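Local coordinates for protein probable CoA-transferase alpha subunit (Rhodococcus jostii, PDB 6COJ) that binds a bulky spirocyclic acyl-CoA and, as the alpha subunit of a CoA-transferase-family enzyme, probably acts on CoA thioesters, at residues 134-139 against 168-173. The protein carries 1 engineered substitution. Sequence-based numbering, arbitrary orientation.
Sequences LPIRAG and TLIAMP
Two antiparallel strands, 134-136 and 168-173, are laced together by four backbone hydrogen bonds in two hydrogen-bonded pairs, Leu134 with Met172 and Ile136 with Ile170. Three of the bonds are sound; Ile136 N reaches Ile170 O at 2.9 Å, lying in the carbonyl plane, whereas Met172 N approaches Leu134 O from above its plane. The fourth, from Ile170 N to Ile136 O, is weak, with an N-H...O angle of 130° where the first strand is ending. Between the pairs Pro135, which has no N-H to give, brings its CA to 3.2 Å from Ile170 O, adding a weaker CA-H...O contact to that carbonyl's hydrogen bond.

Packing is tightest on the face bearing the isoleucines. Ile136 and Ile170 cross obliquely, with CG2 of Ile136 resting 3.9 Å from CB of Ile170 and touching CB of Met172; helix 117-128 covers this side through Cys122. The strands belong to a small three-stranded antiparallel sheet in which 168-173 is central and 153-156 lies across it from 134-136, apart from the seven-stranded parallel sheet. On the face of Pro135 and Ala171 the fit is looser: Pro135 CB meets Leu169 CD1 at 4.1 Å, and Pro135 of the second subunit packs against this same proline.

Past the strand, the chain curls over Ile170, whose CG1 lies 3.5 Å from Ala138 O, a buried carbonyl with no partner in the model. Its CB pointing away from 168-173, Arg137 stretches out (chi1 -166°, chi2 172°): NH1 hydrogen-bonds to Arg130 O of the second subunit, NE and NH2 to the chain of another protein.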
# COMPACT_ATOMS: atom_id res chain seq x y z
N LEU A 134 9.15 6.04 8.88
CA LEU A 134 7.83 6.55 8.51
C LEU A 134 7.10 6.90 9.80
O LEU A 134 7.26 6.21 10.81
CB LEU A 134 7.01 5.50 7.73
CG LEU A 134 7.41 5.27 6.27
CD1 LEU A 134 6.71 4.04 5.70
CD2 LEU A 134 7.09 6.52 5.43
N PRO A 135 6.32 7.97 9.80
CA PRO A 135 5.59 8.36 11.01
C PRO A 135 4.37 7.48 11.17
O PRO A 135 3.76 7.03 10.19
CB PRO A 135 5.15 9.79 10.71
CG PRO A 135 4.99 9.80 9.19
CD PRO A 135 6.10 8.92 8.69
N ILE A 136 3.99 7.25 12.43
CA ILE A 136 2.83 6.42 12.73
C ILE A 136 2.33 6.81 14.12
O ILE A 136 3.11 7.23 14.98
CB ILE A 136 3.17 4.91 12.62
CG1 ILE A 136 1.91 4.04 12.72
CG2 ILE A 136 4.17 4.49 13.69
CD1 ILE A 136 2.10 2.58 12.23
N ARG A 137 1.01 6.70 14.31
CA ARG A 137 0.43 7.00 15.61
C ARG A 137 0.63 5.84 16.58
O ARG A 137 0.95 6.06 17.76
CB ARG A 137 -1.06 7.30 15.45
CG ARG A 137 -1.70 7.93 16.66
CD ARG A 137 -3.13 8.38 16.38
NE ARG A 137 -3.32 8.68 14.97
CZ ARG A 137 -3.31 9.90 14.49
NH1 ARG A 137 -3.49 10.11 13.18
NH2 ARG A 137 -3.09 10.92 15.31
N ALA A 138 0.46 4.60 16.10
CA ALA A 138 0.56 3.42 16.95
C ALA A 138 1.88 3.40 17.70
O ALA A 138 2.95 3.62 17.12
CB ALA A 138 0.45 2.16 16.09
N GLY A 139 1.81 3.11 19.01
CA GLY A 139 2.98 3.12 19.86
C GLY A 139 2.93 4.24 20.88
O GLY A 139 3.35 4.06 22.02
N THR A 168 3.19 15.29 17.20
CA THR A 168 4.41 14.52 17.37
C THR A 168 4.04 13.05 17.33
O THR A 168 3.19 12.60 18.11
CB THR A 168 5.10 14.88 18.68
OG1 THR A 168 5.50 16.26 18.64
CG2 THR A 168 6.34 14.05 18.88
N LEU A 169 4.64 12.31 16.40
CA LEU A 169 4.27 10.93 16.11
C LEU A 169 5.48 10.02 16.34
O LEU A 169 6.61 10.48 16.45
CB LEU A 169 3.80 10.82 14.66
CG LEU A 169 2.55 11.64 14.33
CD1 LEU A 169 2.56 12.07 12.87
CD2 LEU A 169 1.33 10.84 14.68
N ILE A 170 5.22 8.72 16.41
CA ILE A 170 6.32 7.76 16.42
C ILE A 170 7.03 7.83 15.08
O ILE A 170 6.39 7.81 14.02
CB ILE A 170 5.79 6.34 16.66
CG1 ILE A 170 5.04 6.24 18.00
CG2 ILE A 170 6.92 5.32 16.57
CD1 ILE A 170 5.92 6.43 19.23
N ALA A 171 8.36 7.91 15.10
CA ALA A 171 9.15 7.73 13.88
C ALA A 171 9.53 6.26 13.84
O ALA A 171 10.50 5.83 14.47
CB ALA A 171 10.39 8.61 13.91
N MET A 172 8.74 5.45 13.14
CA MET A 172 9.08 4.04 13.05
C MET A 172 10.32 3.88 12.18
O MET A 172 10.29 4.24 11.00
CB MET A 172 7.92 3.27 12.44
CG MET A 172 8.23 1.79 12.26
SD MET A 172 8.50 0.98 13.84
CE MET A 172 9.29 -0.50 13.24
N PRO A 173 11.43 3.37 12.71
CA PRO A 173 12.62 3.20 11.87
C PRO A 173 12.41 2.09 10.85
O PRO A 173 11.63 1.15 11.06
CB PRO A 173 13.71 2.81 12.88
CG PRO A 173 12.93 2.08 13.96
CD PRO A 173 11.64 2.86 14.08